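Protein Pcdhgb2 (Mus musculus, PDB 5SZR) probably mediates calcium-dependent cell adhesion and may help establish specific neuronal connections in the brain, this construct being its extracellular cadherin domains 3-6. Local coordinates at residues V183-A188 / V199-H204; P108-T113 / A130-R135. All blocks are in the same frame, centred on the assembly; numbering follows the deposited sequence.

Contacts 1 and 2 lie in the second cadherin domain of the construct, one in each sheet of its beta sandwich, with centres about 10 Å apart. Their inward side chains meet across the core. Ala-187 CB of contact 1 packs 3.6 Å from Val-110 CG2 of contact 2. Ile-185 CD1 lies 3.7 Å from Ile-132 CD1, and Ile-201 CD1 packs on Val-112 CG1. Both contacts also run up to one calcium site: Asp-136 directly follows Arg-135, Asp-189 directly follows Ala-188, and both aspartates bind that ion together with Asn-104, Cys-106, Asp-138 and Asn-142. The side chain of Pro-108 is about 5 Å from a bound calcium.

Contact 1: residues V183-A188 / V199-H204; sequences VTIVAA and VIITLH
Val-183 and Ile-201 face each other through their peptide groups, the flat units that carry this contact. Each one's N-H meets the other's carbonyl oxygen from a little over 20° off the carbonyl plane, whereas Val-199 N approaches Ile-185 O within the plane. This is the beta hairpin of strands 180-189 and 196-206, the F and G strands of a cadherin domain, antiparallel with their axes 4.5 Å apart. Val-183/Ile-201 and Ile-185/Val-199 are hydrogen-bonded pairs, two bonds each. Thr-184/Ile-200 between them is a non-hydrogen-bonded pair, its CA atoms 4.2 Å apart, and Thr-184 CA and Ile-200 CA make CA-H...O contacts with Val-199 O and Val-183 O.

The sheet sorts its side chains by face. Val-183, Ile-185, Val-199, Ile-201 and Leu-203 go to the core side. There Ile-185 CD1 touches Ile-201 CD1 at 3.7 Å, the two side chains running at a slant to each other. Val-183 CG2 meets Leu-203 CD1 at 3.9 Å, and Val-199 CG2 lies 4.1 Å from Ile-185 CB. Val-149, on the adjoining strand 145-149, packs against Val-183 and Ile-185.

Thr-184 and Ile-200 stand on the outer face, side by side and pointing the same way. A fucose of the attached glycan touches Ile-200. Asn-182 and Thr-184 belong to an Asn-Val-Thr sequon, consistent with Asn-182 carrying that glycan. With chi1 at -70°, Thr-184 turns its hydroxyl anti to its carbonyl carbon, and OG1 rests 3.3 Å from Ile-200 CG1.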
loop_
_atom_site.group_PDB
_atom_site.type_symbol
_atom_site.label_atom_id
_atom_site.label_comp_id
_atom_site.label_asym_id
_atom_site.label_seq_id
_atom_site.Cartn_x
_atom_site.Cartn_y
_atom_site.Cartn_z
ATOM N N VAL A 183 -9.560 19.095 -5.734
ATOM C CA VAL A 183 -9.278 19.932 -6.896
ATOM C C VAL A 183 -10.101 21.206 -6.777
ATOM O O VAL A 183 -11.338 21.159 -6.775
ATOM C CB VAL A 183 -9.584 19.194 -8.209
ATOM C CG1 VAL A 183 -9.162 20.030 -9.405
ATOM C CG2 VAL A 183 -8.887 17.839 -8.225
ATOM N N THR A 184 -9.413 22.343 -6.684
ATOM C CA THR A 184 -10.048 23.648 -6.540
ATOM C C THR A 184 -10.091 24.348 -7.893
ATOM O O THR A 184 -9.043 24.626 -8.487
ATOM C CB THR A 184 -9.301 24.511 -5.523
ATOM O OG1 THR A 184 -9.487 23.975 -4.207
ATOM C CG2 THR A 184 -9.816 25.942 -5.561
ATOM N N ILE A 185 -11.296 24.633 -8.374
ATOM C CA ILE A 185 -11.499 25.352 -9.626
ATOM C C ILE A 185 -11.919 26.778 -9.292
ATOM O O ILE A 185 -12.892 26.990 -8.559
ATOM C CB ILE A 185 -12.544 24.654 -10.510
ATOM C CG1 ILE A 185 -12.005 23.308 -10.997
ATOM C CG2 ILE A 185 -12.938 25.550 -11.679
ATOM C CD1 ILE A 185 -12.956 22.556 -11.892
ATOM N N VAL A 186 -11.186 27.756 -9.822
ATOM C CA VAL A 186 -11.410 29.168 -9.530
ATOM C C VAL A 186 -11.939 29.849 -10.785
ATOM O O VAL A 186 -11.412 29.637 -11.883
ATOM C CB VAL A 186 -10.122 29.853 -9.038
ATOM C CG1 VAL A 186 -10.378 31.325 -8.748
ATOM C CG2 VAL A 186 -9.585 29.148 -7.802
ATOM N N ALA A 187 -12.977 30.667 -10.619
ATOM C CA ALA A 187 -13.580 31.419 -11.712
ATOM C C ALA A 187 -13.610 32.893 -11.340
ATOM O O ALA A 187 -14.009 33.245 -10.226
ATOM C CB ALA A 187 -14.993 30.913 -12.013
ATOM N N ALA A 188 -13.189 33.753 -12.267
ATOM C CA ALA A 188 -13.105 35.182 -12.005
ATOM C C ALA A 188 -13.631 35.964 -13.200
ATOM O O ALA A 188 -13.462 35.552 -14.352
ATOM C CB ALA A 188 -11.666 35.606 -11.688
ATOM N N VAL A 199 -14.747 26.444 -6.355
ATOM C CA VAL A 199 -15.383 25.208 -5.911
ATOM C C VAL A 199 -14.315 24.127 -5.802
ATOM O O VAL A 199 -13.405 24.046 -6.635
ATOM C CB VAL A 199 -16.515 24.755 -6.857
ATOM C CG1 VAL A 199 -17.684 25.729 -6.802
ATOM C CG2 VAL A 199 -16.002 24.608 -8.281
ATOM N N ILE A 200 -14.433 23.293 -4.775
ATOM C CA ILE A 200 -13.486 22.216 -4.515
ATOM C C ILE A 200 -14.146 20.903 -4.906
ATOM O O ILE A 200 -15.193 20.538 -4.357
ATOM C CB ILE A 200 -13.038 22.202 -3.046
ATOM C CG1 ILE A 200 -12.385 23.543 -2.696
ATOM C CG2 ILE A 200 -12.089 21.042 -2.792
ATOM C CD1 ILE A 200 -12.028 23.694 -1.244
ATOM N N ILE A 201 -13.550 20.209 -5.869
ATOM C CA ILE A 201 -14.019 18.902 -6.310
ATOM C C ILE A 201 -13.154 17.851 -5.635
ATOM O O ILE A 201 -11.928 17.847 -5.801
ATOM C CB ILE A 201 -13.953 18.759 -7.837
ATOM C CG1 ILE A 201 -14.694 19.907 -8.520
ATOM C CG2 ILE A 201 -14.525 17.419 -8.269
ATOM C CD1 ILE A 201 -14.648 19.837 -10.023
ATOM N N THR A 202 -13.789 16.964 -4.873
ATOM C CA THR A 202 -13.095 15.860 -4.226
ATOM C C THR A 202 -13.149 14.632 -5.124
ATOM O O THR A 202 -14.226 14.240 -5.585
ATOM C CB THR A 202 -13.716 15.550 -2.864
ATOM O OG1 THR A 202 -13.453 16.634 -1.961
ATOM C CG2 THR A 202 -13.134 14.263 -2.292
ATOM N N LEU A 203 -11.988 14.034 -5.373
ATOM C CA LEU A 203 -11.869 12.870 -6.241
ATOM C C LEU A 203 -11.442 11.653 -5.432
ATOM O O LEU A 203 -10.434 11.695 -4.716
ATOM C CB LEU A 203 -10.869 13.127 -7.371
ATOM C CG LEU A 203 -11.281 14.256 -8.314
ATOM C CD1 LEU A 203 -10.300 14.377 -9.474
ATOM C CD2 LEU A 203 -12.696 14.019 -8.811
ATOM N N HIS A 204 -12.213 10.580 -5.549
ATOM C CA HIS A 204 -11.880 9.296 -4.953
ATOM C C HIS A 204 -11.335 8.390 -6.048
ATOM O O HIS A 204 -12.022 8.134 -7.042
ATOM C CB HIS A 204 -13.105 8.671 -4.290
ATOM C CG HIS A 204 -13.519 9.357 -3.025
ATOM N ND1 HIS A 204 -12.645 10.102 -2.265
ATOM C CD2 HIS A 204 -14.713 9.409 -2.388
ATOM C CE1 HIS A 204 -13.283 10.585 -1.214
ATOM N NE2 HIS A 204 -14.538 10.179 -1.265
#

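Contact 2: residues P108-T113 / A130-R135; sequences PEVIVT and ALIKTR
Arg-135 reaches across to strand 109-113 and lies against Glu-109 and Ile-111, the three residues with most surface buried here. Its NE donates to Glu-109 OE2 at 3.2 Å, a salt bridge with an N-H...O angle of 160°. The oxygen sits at the edge of the guanidinium, near its plane, but the donor comes from well above the carboxylate plane, and the two flat groups are turned 87° apart. Glu-109 CG, held between its own N and carbonyl carbon (chi1 62°), packs 3.7 Å from Arg-135 CB, so aliphatic contact backs the ionic one. Ile-111 covers part of one guanidinium face: CG1 lies 3.8 Å above the plane, displaced toward the rim, and CD1 is 3.6 Å from NH1.

The two segments are strands of a cadherin domain, the A strand at the edge of one sandwich sheet and the B strand next to it, antiparallel. Glu-109/Arg-135, Ile-111/Lys-133 and Thr-113/Leu-131 are hydrogen-bonded pairs, each with two backbone bonds; Ile-111 N to Lys-133 O is 2.7 Å.

The face turned to the core is apolar at its centre. Ile-132 fits against both valines of the A strand, CG2 touching Val-110 CG1 at 3.6 Å and CD1 touching Val-112 CG2 at 3.6 Å. Just ahead of this pairing, Pro-108 rests on Asp-136, and its carbonyl oxygen accepts a hydrogen bond from Ser-197 OG.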
loop_
_atom_site.group_PDB
_atom_site.type_symbol
_atom_site.label_atom_id
_atom_site.label_comp_id
_atom_site.label_asym_id
_atom_site.label_seq_id
_atom_site.Cartn_x
_atom_site.Cartn_y
_atom_site.Cartn_z
ATOM N N PRO A 108 -19.147 35.605 -9.969
ATOM C CA PRO A 108 -19.290 34.421 -10.829
ATOM C C PRO A 108 -19.593 33.184 -9.996
ATOM O O PRO A 108 -19.098 33.031 -8.878
ATOM C CB PRO A 108 -17.922 34.300 -11.513
ATOM C CG PRO A 108 -17.248 35.614 -11.303
ATOM C CD PRO A 108 -17.792 36.178 -10.032
ATOM N N GLU A 109 -20.416 32.294 -10.546
ATOM C CA GLU A 109 -20.684 31.017 -9.904
ATOM C C GLU A 109 -20.257 29.876 -10.819
ATOM O O GLU A 109 -20.310 29.988 -12.048
ATOM C CB GLU A 109 -22.164 30.866 -9.514
ATOM C CG GLU A 109 -23.159 30.888 -10.658
ATOM C CD GLU A 109 -24.562 30.519 -10.197
ATOM O OE1 GLU A 109 -24.694 29.535 -9.433
ATOM O OE2 GLU A 109 -25.529 31.217 -10.581
ATOM N N VAL A 110 -19.823 28.778 -10.199
ATOM C CA VAL A 110 -19.316 27.605 -10.902
ATOM C C VAL A 110 -20.283 26.452 -10.669
ATOM O O VAL A 110 -20.631 26.146 -9.520
ATOM C CB VAL A 110 -17.900 27.236 -10.428
ATOM C CG1 VAL A 110 -17.263 26.232 -11.376
ATOM C CG2 VAL A 110 -17.040 28.477 -10.296
ATOM N N ILE A 111 -20.712 25.809 -11.752
ATOM C CA ILE A 111 -21.680 24.717 -11.696
ATOM C C ILE A 111 -20.975 23.456 -12.174
ATOM O O ILE A 111 -20.602 23.354 -13.350
ATOM C CB ILE A 111 -22.926 25.008 -12.542
ATOM C CG1 ILE A 111 -23.467 26.411 -12.241
ATOM C CG2 ILE A 111 -23.993 23.957 -12.289
ATOM C CD1 ILE A 111 -23.854 26.623 -10.792
ATOM N N VAL A 112 -20.805 22.492 -11.267
ATOM C CA VAL A 112 -20.064 21.259 -11.524
ATOM C C VAL A 112 -21.054 20.103 -11.569
ATOM O O VAL A 112 -21.814 19.895 -10.616
ATOM C CB VAL A 112 -18.995 21.013 -10.449
ATOM C CG1 VAL A 112 -18.212 19.754 -10.760
ATOM C CG2 VAL A 112 -18.070 22.217 -10.323
ATOM N N THR A 113 -21.043 19.345 -12.664
ATOM C CA THR A 113 -21.893 18.171 -12.806
ATOM C C THR A 113 -21.070 17.005 -13.335
ATOM O O THR A 113 -19.946 17.174 -13.815
ATOM C CB THR A 113 -23.084 18.424 -13.744
ATOM O OG1 THR A 113 -22.607 18.775 -15.048
ATOM C CG2 THR A 113 -23.974 19.533 -13.207
ATOM N N ALA A 130 -15.252 15.829 -14.927
ATOM C CA ALA A 130 -16.381 16.646 -14.514
ATOM C C ALA A 130 -16.693 17.654 -15.606
ATOM O O ALA A 130 -15.827 18.025 -16.403
ATOM C CB ALA A 130 -16.097 17.358 -13.187
ATOM N N LEU A 131 -17.946 18.093 -15.625
ATOM C CA LEU A 131 -18.408 19.129 -16.535
ATOM C C LEU A 131 -18.610 20.418 -15.748
ATOM O O LEU A 131 -19.254 20.412 -14.692
ATOM C CB LEU A 131 -19.697 18.700 -17.235
ATOM C CG LEU A 131 -19.540 17.418 -18.056
ATOM C CD1 LEU A 131 -20.870 16.983 -18.649
ATOM C CD2 LEU A 131 -18.496 17.608 -19.145
ATOM N N ILE A 132 -18.051 21.512 -16.260
ATOM C CA ILE A 132 -18.011 22.795 -15.568
ATOM C C ILE A 132 -18.780 23.819 -16.395
ATOM O O ILE A 132 -18.578 23.918 -17.611
ATOM C CB ILE A 132 -16.563 23.268 -15.345
ATOM C CG1 ILE A 132 -15.705 22.153 -14.727
ATOM C CG2 ILE A 132 -16.534 24.538 -14.509
ATOM C CD1 ILE A 132 -16.183 21.667 -13.388
ATOM N N LYS A 133 -19.648 24.583 -15.735
ATOM C CA LYS A 133 -20.389 25.669 -16.365
ATOM C C LYS A 133 -20.314 26.899 -15.472
ATOM O O LYS A 133 -20.368 26.784 -14.245
ATOM C CB LYS A 133 -21.856 25.281 -16.609
ATOM C CG LYS A 133 -22.632 26.284 -17.440
ATOM C CD LYS A 133 -24.132 26.031 -17.370
ATOM C CE LYS A 133 -24.904 27.160 -18.041
ATOM N NZ LYS A 133 -26.375 27.059 -17.817
ATOM N N THR A 134 -20.187 28.073 -16.084
ATOM C CA THR A 134 -20.112 29.326 -15.342
ATOM C C THR A 134 -21.294 30.219 -15.681
ATOM O O THR A 134 -21.734 30.280 -16.834
ATOM C CB THR A 134 -18.812 30.081 -15.629
ATOM O OG1 THR A 134 -18.817 30.556 -16.982
ATOM C CG2 THR A 134 -17.627 29.171 -15.428
ATOM N N ARG A 135 -21.804 30.908 -14.665
ATOM C CA ARG A 135 -22.797 31.956 -14.831
ATOM C C ARG A 135 -22.279 33.244 -14.205
ATOM O O ARG A 135 -21.449 33.216 -13.291
ATOM C CB ARG A 135 -24.140 31.564 -14.197
ATOM C CG ARG A 135 -24.961 30.589 -15.028
ATOM C CD ARG A 135 -26.414 30.554 -14.567
ATOM N NE ARG A 135 -26.563 29.911 -13.265
ATOM C CZ ARG A 135 -26.875 28.629 -13.099
ATOM N NH1 ARG A 135 -26.985 28.123 -11.876
ATOM N NH2 ARG A 135 -27.077 27.852 -14.156
#